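Local coordinates for Lin2960 protein (Listeria innocua, PDB 3OOP) that probably binds DNA and regulates transcription as a dimeric member of the MarR family of winged-helix proteins, at residues K20-F25 and K118-V123; S41-I46 and K78-R83; I52-I57 and P66-I71. All blocks are in the same frame, centred on the assembly; numbering follows the deposited sequence. Where two conformers were deposited one is given.

The three contacts illustrate how a MarR-type chain separates its dimer contacts from the part that probably binds DNA. Interaction 1 ties helix 2-29 to the end of helix 99-119, at the surface where the two subunits meet; interactions 2 and 3 lie across the chain's centre from it, their centres about 26 and 29 Å away. Those two are neighbours, with centres about 10 Å apart, and both reach the same antiparallel sheet. In sequence the pairs enclose one another: 52-57 with 66-71 falls between 41-46 and 78-83, which in turn fall between 20-25 and 118-123. A probable hydrogen bond, Arg-83 NH1 to Gln-54 OE1, and the packing of Ile-57 on helix 37-49 connect the inner two, both parts of the winged helix-turn-helix.

Interaction 1: K20-F25 and K118-V123; sequences KKMHLF and KMFAGV
Met-22 of helix 2-29, a selenomethionine, packs against Met-119 and Phe-120 at the end of helix 99-119, and its atoms can be followed outward one by one. Its CB lies 3.7 Å from the selenium, SE, of Met-119, also a selenomethionine. The next atom, CG, touches that selenium too and comes 4.1 Å from CG of Met-119. A turn about the CG-SE bond (chi3 73°) brings the terminal CE of Met-22 to CZ of Phe-120 at 3.4 Å, a tight approach made obliquely to the ring; the same methyl meets CE of Met-119 at 3.8 Å. The two selenomethionine side chains cross at about a right angle. One turn further along its helix, Phe-25 swings its ring alongside Met-119, the two side chains running in opposite senses. SE of Met-119 stands 5.3 Å from the centroid of the Phe-25 ring and 4.1 Å from its nearest ring atom, CD2 of Phe-25, an oblique Met-aromatic contact. Phe-120 is where the chain leaves helix 99-119 and enters a type II turn to Val-123, ahead of helix 125-141. This apolar cluster joins the first long helix to the end of helix 99-119, and Ile-142 of the second subunit packs on Met-22, Phe-25 and Met-119, extending it across the dimer interface.

Interaction 2: S41-I46 and K78-R83; sequences SVLEGI and KELIVR
Ile-81 presents its CG2 methyl to two side chains of helix 37-49 at once: CD2 of Leu-43 and CD1 of Ile-46 each lie 3.8 Å from Ile-81 CG2. Its conformation sets up this double contact. With chi1 at 65°, CG1 takes the place between the backbone N and the carbonyl carbon, while CG2 falls opposite the carbonyl carbon and faces the helix. The other branch still takes part, since CD1 of Ile-81 comes 4.0 Å from CD1 of Ile-46. In Ile-46 the extended CG1 branch (chi2 172°) carries CD1 out to the strand, and the two isoleucines cross at about a right angle. Leu-43 is less regular: its chi1 of -99° lies away from the usual staggered values, yet it places CD2 against both Leu-80 and Ile-81. CB of Leu-80, 4.2 Å from CD2 of Leu-43, is met near its root rather than at its methyls.

All four side chains are buried, and Leu-95, Leu-97 and Leu-75 add further apolar surface around them. Just before Leu-80, Glu-79 ends helix 65-77 in a Schellman motif with positive phi, from which the chain turns into strand 81-84. The packing of that strand, through its inward isoleucine, against helix 37-49, the helix that precedes the helix-turn-helix, is characteristic of the winged-helix fold, here the MarR type.

Interaction 3: I52-I57 and P66-I71; sequences ISQKEI and PTVNRI
Gln-54 and Asn-69 supply the polar part of this contact, joined in the conformer of Asn-69 given here, one of two, by a hydrogen bond from NE2 of Gln-54 to OD1 of Asn-69 at 2.8 Å. The bond is bent, with an N-H...O angle of 132°, and the donor approaches from above the carbonyl plane of Asn-69 instead of within it. The two amides stand nearly perpendicular, 84° apart. Gln-54 is extended beyond CG, which carries the amide past Val-68 to Asn-69; its OE1 is engaged as well, by NH1 of Arg-83 on strand 81-84. With Asn-69 in this conformer both ends of the glutamine amide have a partner, which should restrict its rotation.

The apolar part centres on CG1 of Val-68. It lies anti to the backbone N (chi1 168°) and meets the aliphatic part of the glutamine, at CG of Gln-54, at 3.9 Å. The same methyl reaches CG2 of Ile-57 at 4.0 Å, where the two side chains cross at about a right angle. The CG1 branch of Ile-57 leads away instead, toward helix 37-49.

Within 52-57, a capping bond starts helix 54-61: OG of Ser-53, at the N-cap, accepts from N of Glu-56 at 3.1 Å. Helices 54-61 and 65-77, joined by a short turn, form the helix-turn-helix of a MarR-type domain, in which the second helix is probably the one that reads DNA.

Interaction 1: K20-F25 and K118-V123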
loop_
_atom_site.group_PDB
_atom_site.type_symbol
_atom_site.label_atom_id
_atom_site.label_comp_id
_atom_site.label_asym_id
_atom_site.label_seq_id
_atom_site.Cartn_x
_atom_site.Cartn_y
_atom_site.Cartn_z
ATOM N N LYS A 20 4.002 -8.086 1.972
ATOM C CA LYS A 20 3.350 -9.028 2.870
ATOM C C LYS A 20 4.009 -10.398 2.810
ATOM O O LYS A 20 4.255 -11.021 3.843
ATOM C CB LYS A 20 1.855 -9.124 2.546
ATOM C CG LYS A 20 1.080 -7.897 2.983
ATOM C CD LYS A 20 -0.419 -8.111 2.900
ATOM C CE LYS A 20 -0.916 -8.141 1.464
ATOM N NZ LYS A 20 -2.418 -8.177 1.416
ATOM N N LYS A 21 4.307 -10.853 1.595
ATOM C CA LYS A 21 4.938 -12.157 1.401
ATOM C C LYS A 21 6.371 -12.181 1.948
ATOM O O LYS A 21 6.832 -13.206 2.459
ATOM C CB LYS A 21 4.914 -12.549 -0.079
ATOM C CG LYS A 21 3.587 -13.154 -0.551
ATOM C CD LYS A 21 3.570 -14.665 -0.421
ATOM C CE LYS A 21 2.449 -15.283 -1.260
ATOM N NZ LYS A 21 2.279 -16.743 -1.007
HETATM N N MSE A 22 7.065 -11.055 1.848
HETATM C CA MSE A 22 8.430 -10.951 2.380
HETATM C C MSE A 22 8.412 -11.097 3.897
HETATM O O MSE A 22 9.223 -11.823 4.483
HETATM C CB MSE A 22 9.046 -9.615 1.976
HETATM C CG MSE A 22 9.380 -9.510 0.493
HETATM SE SE MSE A 22 9.556 -7.635 -0.068
HETATM C CE MSE A 22 11.242 -7.271 0.782
ATOM N N HIS A 23 7.458 -10.436 4.541
ATOM C CA HIS A 23 7.319 -10.584 5.982
ATOM C C HIS A 23 7.013 -12.032 6.407
ATOM O O HIS A 23 7.612 -12.548 7.350
ATOM C CB HIS A 23 6.263 -9.642 6.531
ATOM C CG HIS A 23 6.129 -9.718 8.017
ATOM N ND1 HIS A 23 7.136 -9.331 8.875
ATOM C CD2 HIS A 23 5.111 -10.150 8.798
ATOM C CE1 HIS A 23 6.740 -9.511 10.122
ATOM N NE2 HIS A 23 5.515 -10.007 10.102
ATOM N N LEU A 24 6.087 -12.684 5.712
ATOM C CA LEU A 24 5.789 -14.089 5.978
ATOM C C LEU A 24 7.016 -14.984 5.804
ATOM O O LEU A 24 7.240 -15.893 6.613
ATOM C CB LEU A 24 4.622 -14.582 5.104
ATOM C CG LEU A 24 3.244 -13.958 5.379
ATOM C CD1 LEU A 24 2.248 -14.365 4.295
ATOM C CD2 LEU A 24 2.726 -14.343 6.766
ATOM N N PHE A 25 7.813 -14.716 4.767
ATOM C CA PHE A 25 9.023 -15.490 4.477
ATOM C C PHE A 25 10.041 -15.403 5.609
ATOM O O PHE A 25 10.580 -16.420 6.066
ATOM C CB PHE A 25 9.657 -14.990 3.175
ATOM C CG PHE A 25 10.875 -15.758 2.756
ATOM C CD1 PHE A 25 10.756 -17.034 2.230
ATOM C CD2 PHE A 25 12.147 -15.194 2.871
ATOM C CE1 PHE A 25 11.885 -17.746 1.813
ATOM C CE2 PHE A 25 13.277 -15.890 2.459
ATOM C CZ PHE A 25 13.147 -17.176 1.929
ATOM N N LYS A 118 18.656 -13.986 0.896
ATOM C CA LYS A 118 18.037 -14.846 -0.118
ATOM C C LYS A 118 16.904 -14.127 -0.840
ATOM O O LYS A 118 16.778 -14.215 -2.054
ATOM C CB LYS A 118 17.518 -16.146 0.496
ATOM C CG LYS A 118 18.595 -17.091 0.999
ATOM C CD LYS A 118 18.008 -18.440 1.452
ATOM C CE LYS A 118 17.736 -19.377 0.270
ATOM N NZ LYS A 118 17.259 -20.735 0.711
HETATM N N MSE A 119 16.102 -13.403 -0.071
HETATM C CA MSE A 119 14.977 -12.633 -0.571
HETATM C C MSE A 119 15.410 -11.614 -1.630
HETATM O O MSE A 119 14.714 -11.408 -2.635
HETATM C CB MSE A 119 14.383 -11.889 0.615
HETATM C CG MSE A 119 13.066 -11.265 0.430
HETATM SE SE MSE A 119 12.373 -11.185 2.265
HETATM C CE MSE A 119 13.301 -9.596 2.887
ATOM N N PHE A 120 16.551 -10.970 -1.379
ATOM C CA PHE A 120 17.061 -9.920 -2.256
ATOM C C PHE A 120 18.122 -10.376 -3.256
ATOM O O PHE A 120 18.734 -9.545 -3.924
ATOM C CB PHE A 120 17.572 -8.739 -1.435
ATOM C CG PHE A 120 16.479 -7.908 -0.834
ATOM C CD1 PHE A 120 15.745 -7.021 -1.622
ATOM C CD2 PHE A 120 16.180 -8.005 0.525
ATOM C CE1 PHE A 120 14.716 -6.250 -1.065
ATOM C CE2 PHE A 120 15.155 -7.226 1.090
ATOM C CZ PHE A 120 14.430 -6.350 0.300
ATOM N N ALA A 121 18.317 -11.685 -3.377
ATOM C CA ALA A 121 19.257 -12.231 -4.356
ATOM C C ALA A 121 19.022 -11.660 -5.761
ATOM O O ALA A 121 17.909 -11.711 -6.278
ATOM C CB ALA A 121 19.198 -13.774 -4.365
ATOM N N GLY A 122 20.072 -11.095 -6.358
ATOM C CA GLY A 122 19.976 -10.520 -7.702
ATOM C C GLY A 122 19.372 -9.126 -7.775
ATOM O O GLY A 122 19.279 -8.546 -8.858
ATOM N N VAL A 123 18.949 -8.587 -6.635
ATOM C CA VAL A 123 18.451 -7.207 -6.570
ATOM C C VAL A 123 19.532 -6.332 -5.965
ATOM O O VAL A 123 20.127 -6.698 -4.952
ATOM C CB VAL A 123 17.170 -7.081 -5.695
ATOM C CG1 VAL A 123 16.630 -5.651 -5.730
ATOM C CG2 VAL A 123 16.107 -8.047 -6.151
#

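Interaction 2: S41-I46 and K78-R83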
loop_
_atom_site.group_PDB
_atom_site.type_symbol
_atom_site.label_atom_id
_atom_site.label_comp_id
_atom_site.label_asym_id
_atom_site.label_seq_id
_atom_site.Cartn_x
_atom_site.Cartn_y
_atom_site.Cartn_z
ATOM N N SER A 41 9.319 -9.769 17.836
ATOM C CA SER A 41 9.155 -8.327 17.628
ATOM C C SER A 41 9.601 -7.549 18.855
ATOM O O SER A 41 10.343 -6.565 18.744
ATOM C CB SER A 41 7.705 -7.973 17.300
ATOM O OG SER A 41 7.331 -8.574 16.075
ATOM N N VAL A 42 9.151 -7.997 20.021
ATOM C CA VAL A 42 9.479 -7.319 21.268
ATOM C C VAL A 42 10.962 -7.502 21.617
ATOM O O VAL A 42 11.642 -6.530 21.936
ATOM C CB VAL A 42 8.534 -7.733 22.421
ATOM C CG1 VAL A 42 9.010 -7.149 23.732
ATOM C CG2 VAL A 42 7.113 -7.244 22.127
ATOM N N LEU A 43 11.458 -8.736 21.531
ATOM C CA LEU A 43 12.876 -9.028 21.794
ATOM C C LEU A 43 13.824 -8.203 20.935
ATOM O O LEU A 43 14.783 -7.620 21.456
ATOM C CB LEU A 43 13.179 -10.507 21.550
ATOM C CG LEU A 43 13.262 -11.516 22.675
ATOM C CD1 LEU A 43 13.715 -12.850 22.078
ATOM C CD2 LEU A 43 14.217 -11.077 23.802
ATOM N N GLU A 44 13.563 -8.191 19.624
ATOM C CA GLU A 44 14.335 -7.408 18.650
ATOM C C GLU A 44 14.356 -5.926 19.031
ATOM O O GLU A 44 15.398 -5.263 18.952
ATOM C CB GLU A 44 13.737 -7.606 17.243
ATOM C CG GLU A 44 14.042 -6.506 16.226
ATOM C CD GLU A 44 12.988 -6.416 15.132
ATOM O OE1 GLU A 44 12.405 -5.326 14.951
ATOM O OE2 GLU A 44 12.725 -7.431 14.459
ATOM N N GLY A 45 13.190 -5.407 19.422
ATOM C CA GLY A 45 13.066 -4.010 19.835
ATOM C C GLY A 45 13.872 -3.728 21.083
ATOM O O GLY A 45 14.519 -2.696 21.190
ATOM N N ILE A 46 13.819 -4.648 22.042
ATOM C CA ILE A 46 14.630 -4.520 23.252
ATOM C C ILE A 46 16.126 -4.547 22.920
ATOM O O ILE A 46 16.873 -3.672 23.359
ATOM C CB ILE A 46 14.246 -5.568 24.333
ATOM C CG1 ILE A 46 12.791 -5.359 24.775
ATOM C CG2 ILE A 46 15.176 -5.451 25.544
ATOM C CD1 ILE A 46 12.218 -6.458 25.697
ATOM N N LYS A 78 10.687 -16.671 30.414
ATOM C CA LYS A 78 11.672 -17.400 29.605
ATOM C C LYS A 78 13.114 -17.002 29.942
ATOM O O LYS A 78 14.056 -17.559 29.369
ATOM C CB LYS A 78 11.412 -17.226 28.102
ATOM C CG LYS A 78 10.105 -17.860 27.605
ATOM C CD LYS A 78 9.961 -17.803 26.089
ATOM C CE LYS A 78 8.839 -18.729 25.615
ATOM N NZ LYS A 78 8.761 -18.858 24.120
ATOM N N GLU A 79 13.268 -16.043 30.856
ATOM C CA GLU A 79 14.570 -15.542 31.318
ATOM C C GLU A 79 15.409 -14.948 30.189
ATOM O O GLU A 79 16.635 -15.075 30.184
ATOM C CB GLU A 79 15.352 -16.636 32.051
ATOM C CG GLU A 79 14.482 -17.498 32.964
ATOM C CD GLU A 79 15.287 -18.478 33.785
ATOM O OE1 GLU A 79 15.396 -19.650 33.378
ATOM O OE2 GLU A 79 15.817 -18.071 34.836
ATOM N N LEU A 80 14.736 -14.292 29.245
ATOM C CA LEU A 80 15.405 -13.692 28.083
ATOM C C LEU A 80 15.641 -12.204 28.307
ATOM O O LEU A 80 16.507 -11.596 27.676
ATOM C CB LEU A 80 14.586 -13.929 26.800
ATOM C CG LEU A 80 14.369 -15.414 26.454
ATOM C CD1 LEU A 80 13.395 -15.606 25.277
ATOM C CD2 LEU A 80 15.700 -16.108 26.196
ATOM N N ILE A 81 14.871 -11.617 29.210
ATOM C CA ILE A 81 15.012 -10.194 29.514
ATOM C C ILE A 81 14.968 -9.983 31.025
ATOM O O ILE A 81 14.576 -10.881 31.781
ATOM C CB ILE A 81 13.927 -9.323 28.810
ATOM C CG1 ILE A 81 12.521 -9.666 29.336
ATOM C CG2 ILE A 81 14.032 -9.466 27.270
ATOM C CD1 ILE A 81 11.409 -8.701 28.848
ATOM N N VAL A 82 15.379 -8.797 31.451
ATOM C CA VAL A 82 15.315 -8.422 32.850
ATOM C C VAL A 82 14.635 -7.058 32.932
ATOM O O VAL A 82 14.793 -6.221 32.032
ATOM C CB VAL A 82 16.729 -8.471 33.506
ATOM C CG1 VAL A 82 17.648 -7.395 32.943
ATOM C CG2 VAL A 82 16.644 -8.392 35.021
ATOM N N ARG A 83 13.840 -6.860 33.981
ATOM C CA ARG A 83 13.128 -5.606 34.195
ATOM C C ARG A 83 13.654 -4.976 35.481
ATOM O O ARG A 83 13.511 -5.553 36.556
ATOM C CB ARG A 83 11.615 -5.855 34.272
ATOM C CG ARG A 83 10.766 -4.590 34.451
ATOM C CD ARG A 83 9.317 -4.794 33.988
ATOM N NE ARG A 83 8.641 -5.871 34.717
ATOM C CZ ARG A 83 7.490 -6.431 34.344
ATOM N NH1 ARG A 83 6.870 -6.035 33.237
ATOM N NH2 ARG A 83 6.958 -7.403 35.077
#

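Interaction 3: I52-I57 and P66-I71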
loop_
_atom_site.group_PDB
_atom_site.type_symbol
_atom_site.label_atom_id
_atom_site.label_comp_id
_atom_site.label_asym_id
_atom_site.label_seq_id
_atom_site.Cartn_x
_atom_site.Cartn_y
_atom_site.Cartn_z
ATOM N N ILE A 52 15.371 -0.108 27.690
ATOM C CA ILE A 52 14.259 0.620 27.085
ATOM C C ILE A 52 12.990 0.458 27.918
ATOM O O ILE A 52 12.742 -0.609 28.477
ATOM C CB ILE A 52 14.006 0.182 25.610
ATOM C CG1 ILE A 52 12.858 0.998 25.009
ATOM C CG2 ILE A 52 13.765 -1.347 25.516
ATOM C CD1 ILE A 52 12.616 0.791 23.530
ATOM N N SER A 53 12.186 1.512 27.993
ATOM C CA SER A 53 10.953 1.440 28.777
ATOM C C SER A 53 9.864 0.633 28.055
ATOM O O SER A 53 9.843 0.548 26.823
ATOM C CB SER A 53 10.443 2.847 29.133
ATOM O OG SER A 53 9.923 3.501 27.994
ATOM N N GLN A 54 8.951 0.053 28.836
ATOM C CA GLN A 54 7.830 -0.699 28.289
ATOM C C GLN A 54 6.939 0.199 27.434
ATOM O O GLN A 54 6.410 -0.235 26.409
ATOM C CB GLN A 54 7.038 -1.368 29.416
ATOM C CG GLN A 54 6.808 -2.847 29.205
ATOM C CD GLN A 54 6.485 -3.588 30.492
ATOM O OE1 GLN A 54 7.304 -3.663 31.414
ATOM N NE2 GLN A 54 5.294 -4.154 30.553
ATOM N N LYS A 55 6.800 1.464 27.840
ATOM C CA LYS A 55 6.126 2.464 27.021
ATOM C C LYS A 55 6.762 2.595 25.626
ATOM O O LYS A 55 6.059 2.552 24.616
ATOM C CB LYS A 55 6.097 3.822 27.733
ATOM C CG LYS A 55 5.495 4.929 26.888
ATOM C CD LYS A 55 5.948 6.301 27.348
ATOM C CE LYS A 55 5.966 7.276 26.173
ATOM N NZ LYS A 55 4.612 7.767 25.766
ATOM N N GLU A 56 8.090 2.746 25.573
ATOM C CA GLU A 56 8.785 2.916 24.297
ATOM C C GLU A 56 8.793 1.667 23.411
ATOM O O GLU A 56 8.858 1.786 22.191
ATOM C CB GLU A 56 10.213 3.442 24.506
ATOM C CG GLU A 56 10.299 4.916 24.945
ATOM C CD GLU A 56 9.802 5.906 23.894
ATOM O OE1 GLU A 56 9.911 5.613 22.679
ATOM O OE2 GLU A 56 9.307 6.993 24.284
ATOM N N ILE A 57 8.730 0.479 24.011
ATOM C CA ILE A 57 8.634 -0.747 23.210
ATOM C C ILE A 57 7.311 -0.834 22.452
ATOM O O ILE A 57 7.283 -1.265 21.295
ATOM C CB ILE A 57 8.896 -2.038 24.037
ATOM C CG1 ILE A 57 10.393 -2.260 24.177
ATOM C CG2 ILE A 57 8.308 -3.276 23.345
ATOM C CD1 ILE A 57 11.113 -2.529 22.829
ATOM N N PRO A 66 -1.468 -3.351 26.895
ATOM C CA PRO A 66 -1.784 -4.710 27.367
ATOM C C PRO A 66 -1.022 -5.826 26.630
ATOM O O PRO A 66 -0.588 -6.789 27.266
ATOM C CB PRO A 66 -3.289 -4.839 27.090
ATOM C CG PRO A 66 -3.792 -3.433 27.060
ATOM C CD PRO A 66 -2.689 -2.630 26.467
ATOM N N THR A 67 -0.876 -5.689 25.311
ATOM C CA THR A 67 -0.176 -6.674 24.484
ATOM C C THR A 67 1.305 -6.739 24.855
ATOM O O THR A 67 1.853 -7.828 25.032
ATOM C CB THR A 67 -0.335 -6.351 22.982
ATOM O OG1 THR A 67 -1.724 -6.414 22.632
ATOM C CG2 THR A 67 0.453 -7.321 22.103
ATOM N N VAL A 68 1.936 -5.570 24.972
ATOM C CA VAL A 68 3.352 -5.502 25.338
ATOM C C VAL A 68 3.547 -6.046 26.748
ATOM O O VAL A 68 4.449 -6.853 26.973
ATOM C CB VAL A 68 3.937 -4.078 25.162
ATOM C CG1 VAL A 68 5.309 -3.962 25.827
ATOM C CG2 VAL A 68 4.056 -3.750 23.685
ATOM N N ASN A 69 2.675 -5.657 27.681
ATOM C CA ASN A 69 2.735 -6.168 29.046
ATOM C C ASN A 69 2.700 -7.700 29.072
ATOM O O ASN A 69 3.478 -8.333 29.784
ATOM C CB ASN A 69 1.608 -5.572 29.898
ATOM C CG ASN A 69 1.712 -4.056 30.036
ATOM O OD1 ASN A 69 2.719 -3.449 29.655
ATOM N ND2 ASN A 69 0.668 -3.438 30.580
ATOM N N ARG A 70 1.809 -8.284 28.271
ATOM C CA ARG A 70 1.664 -9.743 28.177
ATOM C C ARG A 70 2.936 -10.403 27.646
ATOM O O ARG A 70 3.416 -11.389 28.218
ATOM C CB ARG A 70 0.480 -10.108 27.275
ATOM C CG ARG A 70 0.377 -11.603 26.929
ATOM C CD ARG A 70 -0.900 -11.946 26.146
ATOM N NE ARG A 70 -0.993 -11.290 24.836
ATOM C CZ ARG A 70 -0.373 -11.693 23.730
ATOM N NH1 ARG A 70 0.445 -12.743 23.743
ATOM N NH2 ARG A 70 -0.545 -11.016 22.604
ATOM N N ILE A 71 3.458 -9.873 26.544
ATOM C CA ILE A 71 4.651 -10.446 25.901
ATOM C C ILE A 71 5.890 -10.289 26.790
ATOM O O ILE A 71 6.673 -11.232 26.936
ATOM C CB ILE A 71 4.907 -9.866 24.483
ATOM C CG1 ILE A 71 3.746 -10.217 23.537
ATOM C CG2 ILE A 71 6.217 -10.402 23.911
ATOM C CD1 ILE A 71 3.691 -9.392 22.253
#